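Ditrans,polycis-undecaprenyl-diphosphate synthase ((2E,6E)-farnesyl-diphosphate specific) (Acinetobacter baumannii, PDB 6ACS) is a poly-cis-prenyltransferase that makes undecaprenyl diphosphate, the lipid carrier precursor for cell-wall synthesis, by condensing farnesyl diphosphate with isopentenyl diphosphates. Local coordinates at the interface of chains A and B. Sequence-based numbering; all coordinates share one arbitrary frame. Chains: chain A/B, Ditrans,polycis-undecaprenyl-diphosphate synthase ((2E,6E)-farnesyl-diphosphate specific).

Contact 1: the interface of chains A and B. Residues chain A 140, 193-195, 198; chain B 198-199, 202-203.
A:Asn195 and B:Ala202 meet through their backbones at the homodimer interface of this cis-prenyltransferase, a member of the undecaprenyl diphosphate synthase family. A backbone hydrogen bond crosses the dimer here, from A:Asn195 N to B:Ala202 O, 2.8 Å long. The amide comes in from above the carbonyl plane, 35° out of it, and the bond is moderately bent at the hydrogen. A:Ser194 N also sits near that oxygen, but its N-H points elsewhere. A:Ser194 and its neighbour A:Ile193 are predicted to bind substrate, so this loop may link the dimer seam to the substrate site. Within chain A, the amide oxygen A:Asn195 OD1 accepts from A:Met140 N at 2.9 Å, in the carbonyl plane and on a lone pair. This bond ties the loop to the first turn of helix 139-155 and helps to fix how the carboxamide is turned.

Aromatic contacts flank the bonded pair. A:Met140 lies over one face of the B:Trp199 indole, with CG 3.7 Å from the centroid of the six-membered ring in a CH-pi contact. Its chain runs straight to SD and then bends (chi3 -84°), which carries the methyl CE away from the indole to 3.8 Å from B:Tyr203 CE2. The phenol end of B:Tyr203 meets A:Asn195 obliquely, its ring plane 49° from the amide plane, with CZ 3.5 Å from A:Asn195 CB. Further down the same ring, B:Tyr203 CD1 rests 3.8 Å from A:Ser194 CA.

Aliphatic packing completes the patch. A:Leu198 turns both methyls toward chain B: CD1 stands 3.8 Å from B:Ala202 CB, while CD2 approaches B:Ala202 CA and the backbone oxygen of B:Leu198.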
loop_
_atom_site.group_PDB
_atom_site.type_symbol
_atom_site.label_atom_id
_atom_site.label_comp_id
_atom_site.label_asym_id
_atom_site.label_seq_id
_atom_site.Cartn_x
_atom_site.Cartn_y
_atom_site.Cartn_z
ATOM N N MET A 140 0.954 -0.242 -8.309
ATOM C CA MET A 140 2.315 -0.175 -8.836
ATOM C C MET A 140 2.342 0.400 -10.251
ATOM O O MET A 140 3.195 1.244 -10.563
ATOM C CB MET A 140 2.951 -1.571 -8.797
ATOM C CG MET A 140 3.273 -2.014 -7.388
ATOM S SD MET A 140 4.022 -3.685 -7.425
ATOM C CE MET A 140 2.530 -4.657 -7.472
ATOM N N ILE A 193 -4.566 -4.974 0.791
ATOM C CA ILE A 193 -5.098 -3.971 -0.115
ATOM C C ILE A 193 -4.824 -4.337 -1.569
ATOM O O ILE A 193 -5.330 -3.649 -2.470
ATOM C CB ILE A 193 -4.611 -2.561 0.263
ATOM C CG1 ILE A 193 -3.107 -2.477 0.347
ATOM C CG2 ILE A 193 -5.225 -2.140 1.603
ATOM C CD1 ILE A 193 -2.651 -1.048 0.641
ATOM N N SER A 194 -4.060 -5.404 -1.822
ATOM C CA SER A 194 -3.971 -6.052 -3.136
ATOM C C SER A 194 -3.675 -5.060 -4.264
ATOM O O SER A 194 -4.377 -5.011 -5.275
ATOM C CB SER A 194 -5.248 -6.838 -3.445
ATOM O OG SER A 194 -5.385 -7.907 -2.529
ATOM N N ASN A 195 -2.633 -4.265 -4.080
ATOM C CA ASN A 195 -2.119 -3.438 -5.177
ATOM C C ASN A 195 -3.189 -2.457 -5.678
ATOM O O ASN A 195 -3.323 -2.235 -6.892
ATOM C CB ASN A 195 -1.609 -4.318 -6.322
ATOM C CG ASN A 195 -0.808 -3.534 -7.344
ATOM O OD1 ASN A 195 -0.144 -2.559 -7.003
ATOM N ND2 ASN A 195 -0.868 -3.961 -8.602
ATOM N N LEU A 198 -2.117 2.448 -3.655
ATOM C CA LEU A 198 -1.035 2.370 -2.674
ATOM C C LEU A 198 -0.601 3.763 -2.229
ATOM O O LEU A 198 -0.485 4.038 -1.028
ATOM C CB LEU A 198 0.145 1.582 -3.251
ATOM C CG LEU A 198 -0.185 0.166 -3.723
ATOM C CD1 LEU A 198 1.078 -0.394 -4.399
ATOM C CD2 LEU A 198 -0.583 -0.686 -2.521
ATOM N N LEU B 198 4.738 1.172 1.236
ATOM C CA LEU B 198 3.582 1.152 0.333
ATOM C C LEU B 198 3.814 0.253 -0.883
ATOM O O LEU B 198 2.983 -0.610 -1.208
ATOM C CB LEU B 198 3.279 2.578 -0.132
ATOM C CG LEU B 198 3.071 3.577 1.001
ATOM C CD1 LEU B 198 2.917 4.988 0.410
ATOM C CD2 LEU B 198 1.869 3.211 1.890
ATOM N N TRP B 199 4.931 0.448 -1.579
ATOM C CA TRP B 199 5.229 -0.393 -2.737
ATOM C C TRP B 199 5.431 -1.844 -2.316
ATOM O O TRP B 199 4.876 -2.768 -2.927
ATOM C CB TRP B 199 6.468 0.156 -3.454
ATOM C CG TRP B 199 6.899 -0.608 -4.683
ATOM C CD1 TRP B 199 7.688 -1.736 -4.723
ATOM C CD2 TRP B 199 6.590 -0.288 -6.043
ATOM N NE1 TRP B 199 7.870 -2.143 -6.033
ATOM C CE2 TRP B 199 7.214 -1.259 -6.858
ATOM C CE3 TRP B 199 5.849 0.736 -6.655
ATOM C CZ2 TRP B 199 7.114 -1.238 -8.244
ATOM C CZ3 TRP B 199 5.766 0.746 -8.030
ATOM C CH2 TRP B 199 6.377 -0.228 -8.804
ATOM N N ALA B 202 2.339 -4.190 -1.142
ATOM C CA ALA B 202 1.153 -4.116 -1.991
ATOM C C ALA B 202 0.250 -5.321 -1.826
ATOM O O ALA B 202 -0.973 -5.200 -1.994
ATOM C CB ALA B 202 1.541 -4.016 -3.460
ATOM N N TYR B 203 0.825 -6.493 -1.540
ATOM C CA TYR B 203 0.032 -7.705 -1.344
ATOM C C TYR B 203 0.177 -8.287 0.064
ATOM O O TYR B 203 -0.219 -9.443 0.294
ATOM C CB TYR B 203 0.394 -8.756 -2.385
ATOM C CG TYR B 203 -0.006 -8.365 -3.787
ATOM C CD1 TYR B 203 -1.319 -8.493 -4.213
ATOM C CD2 TYR B 203 0.932 -7.859 -4.675
ATOM C CE1 TYR B 203 -1.687 -8.144 -5.513
ATOM C CE2 TYR B 203 0.572 -7.508 -5.963
ATOM C CZ TYR B 203 -0.726 -7.659 -6.373
ATOM O OH TYR B 203 -1.068 -7.304 -7.654
#

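Contact 2: the interface of chains A and B. Residues chain A 143-144, 147-148, 169; chain B 143, 147, 164, 169, 199.
The two copies of helix 139-155 run alongside each other in nearly the same direction, drawing closer from residue 143 to residue 147, across the two-fold axis of this undecaprenyl diphosphate synthase family homodimer. A:Ile143 and B:Ile143 cross at about a right angle and touch through their branch methyls, A:Ile143 CG2 to B:Ile143 CG2, 3.5 Å, tighter than usual for two carbons. Placing CG1 beside the backbone N and anti to the carbonyl carbon (chi1 -74° in A:Ile143) turns CG2 anti to that N, and this branch methyl makes the contact. At the chain ends, A:Ile143 CD1 meets B:Ile143 CD1 at 3.7 Å.

Phenylalanines from the short helices 166-170 close in around this pair. B:Phe169 pushes the outer end of its ring against chain A's helix: CE1 on one side reaches A:Ala147 CB at 3.5 Å, and CE2 on the other reaches A:Ile143 CG2 at 3.6 Å. A:Phe169 makes the matching contacts with B:Ala147 and B:Ile143. A:Ile143 also presents CG2 to CZ3 on the rim of the B:Trp199 indole, 3.7 Å away, with its CB in the ring plane at the edge.

Farther along chain A's helix, the loop residue B:Ile164 sets CG2 3.7 Å from A:Ala144 O and packs its CB against A:Lys148 CB, at the start of the lysine's aliphatic chain. No direct polar bond crosses here; water 1 bridges the carbonyls instead, 2.8 Å from both A:Ala147 O and B:Ala147 O.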
loop_
_atom_site.group_PDB
_atom_site.type_symbol
_atom_site.label_atom_id
_atom_site.label_comp_id
_atom_site.label_asym_id
_atom_site.label_seq_id
_atom_site.Cartn_x
_atom_site.Cartn_y
_atom_site.Cartn_z
ATOM N N ILE A 143 1.942 4.176 -9.932
ATOM C CA ILE A 143 3.164 4.830 -9.471
ATOM C C ILE A 143 4.214 4.865 -10.580
ATOM O O ILE A 143 4.865 5.893 -10.815
ATOM C CB ILE A 143 3.672 4.111 -8.206
ATOM C CG1 ILE A 143 2.775 4.471 -7.012
ATOM C CG2 ILE A 143 5.156 4.428 -7.931
ATOM C CD1 ILE A 143 2.874 3.475 -5.827
ATOM N N ALA A 144 4.398 3.753 -11.296
ATOM C CA ALA A 144 5.405 3.774 -12.368
ATOM C C ALA A 144 4.973 4.670 -13.525
ATOM O O ALA A 144 5.821 5.298 -14.171
ATOM C CB ALA A 144 5.684 2.358 -12.869
ATOM N N ALA A 147 5.937 8.071 -12.485
ATOM C CA ALA A 147 7.375 8.241 -12.673
ATOM C C ALA A 147 7.722 8.449 -14.147
ATOM O O ALA A 147 8.610 9.242 -14.483
ATOM C CB ALA A 147 8.128 7.025 -12.114
ATOM N N LYS A 148 7.035 7.739 -15.042
ATOM C CA LYS A 148 7.279 7.933 -16.470
ATOM C C LYS A 148 6.922 9.355 -16.896
ATOM O O LYS A 148 7.681 10.004 -17.624
ATOM C CB LYS A 148 6.483 6.904 -17.280
ATOM C CG LYS A 148 6.592 7.104 -18.788
ATOM C CD LYS A 148 5.702 6.134 -19.563
ATOM C CE LYS A 148 4.258 6.652 -19.613
ATOM N NZ LYS A 148 3.445 6.064 -20.732
ATOM N N PHE A 169 6.010 14.650 -7.113
ATOM C CA PHE A 169 5.557 13.364 -7.630
ATOM C C PHE A 169 4.048 13.196 -7.464
ATOM O O PHE A 169 3.377 12.637 -8.340
ATOM C CB PHE A 169 6.309 12.238 -6.913
ATOM C CG PHE A 169 6.071 10.893 -7.513
ATOM C CD1 PHE A 169 6.789 10.498 -8.623
ATOM C CD2 PHE A 169 5.104 10.046 -7.005
ATOM C CE1 PHE A 169 6.565 9.251 -9.211
ATOM C CE2 PHE A 169 4.871 8.810 -7.582
ATOM C CZ PHE A 169 5.608 8.416 -8.686
ATOM N N ILE B 143 9.289 6.037 -2.818
ATOM C CA ILE B 143 8.798 6.018 -4.187
ATOM C C ILE B 143 9.288 7.237 -4.965
ATOM O O ILE B 143 9.743 7.119 -6.111
ATOM C CB ILE B 143 7.265 5.914 -4.157
ATOM C CG1 ILE B 143 6.861 4.477 -3.787
ATOM C CG2 ILE B 143 6.639 6.357 -5.485
ATOM C CD1 ILE B 143 5.434 4.353 -3.259
ATOM N N ALA B 147 11.761 7.567 -8.215
ATOM C CA ALA B 147 11.417 8.349 -9.408
ATOM C C ALA B 147 12.506 9.359 -9.747
ATOM O O ALA B 147 12.816 9.589 -10.929
ATOM C CB ALA B 147 10.074 9.056 -9.196
ATOM N N ILE B 164 10.014 3.512 -19.078
ATOM C CA ILE B 164 9.724 3.396 -17.652
ATOM C C ILE B 164 8.401 2.655 -17.467
ATOM O O ILE B 164 7.352 3.068 -17.975
ATOM C CB ILE B 164 9.700 4.773 -16.989
ATOM C CG1 ILE B 164 11.107 5.383 -17.038
ATOM C CG2 ILE B 164 9.189 4.669 -15.540
ATOM C CD1 ILE B 164 11.091 6.884 -16.780
ATOM N N PHE B 169 11.040 0.385 -12.866
ATOM C CA PHE B 169 10.947 1.243 -11.690
ATOM C C PHE B 169 11.243 0.478 -10.413
ATOM O O PHE B 169 11.894 1.005 -9.505
ATOM C CB PHE B 169 9.548 1.864 -11.624
ATOM C CG PHE B 169 9.381 2.862 -10.511
ATOM C CD1 PHE B 169 9.847 4.161 -10.650
ATOM C CD2 PHE B 169 8.754 2.495 -9.328
ATOM C CE1 PHE B 169 9.683 5.082 -9.614
ATOM C CE2 PHE B 169 8.589 3.392 -8.304
ATOM C CZ PHE B 169 9.045 4.697 -8.447
ATOM N N TRP B 199 4.931 0.448 -1.579
ATOM C CA TRP B 199 5.229 -0.393 -2.737
ATOM C C TRP B 199 5.431 -1.844 -2.316
ATOM O O TRP B 199 4.876 -2.768 -2.927
ATOM C CB TRP B 199 6.468 0.156 -3.454
ATOM C CG TRP B 199 6.899 -0.608 -4.683
ATOM C CD1 TRP B 199 7.688 -1.736 -4.723
ATOM C CD2 TRP B 199 6.590 -0.288 -6.043
ATOM N NE1 TRP B 199 7.870 -2.143 -6.033
ATOM C CE2 TRP B 199 7.214 -1.259 -6.858
ATOM C CE3 TRP B 199 5.849 0.736 -6.655
ATOM C CZ2 TRP B 199 7.114 -1.238 -8.244
ATOM C CZ3 TRP B 199 5.766 0.746 -8.030
ATOM C CH2 TRP B 199 6.377 -0.228 -8.804
HETATM O O HOH W 1 10.961 9.371 -13.028
#

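Contact 1 and contact 2 belong to one continuous two-fold interface, their C-alpha centres about 13 Å apart. They share B:Trp199, and helix 139-155 of chain A runs through both, from its first turn in contact 1 into the helix pair of contact 2. Contact 1 lies nearer the catalytic region: its centre is about 14 Å from the predicted active-site residue A:Asp18, against about 27 Å for contact 2. The distal, mainly apolar patch probably serves chiefly to hold the dimer together, whereas the proximal one may also help to position loops beside the substrate site. Symmetry repeats both with the chains exchanged.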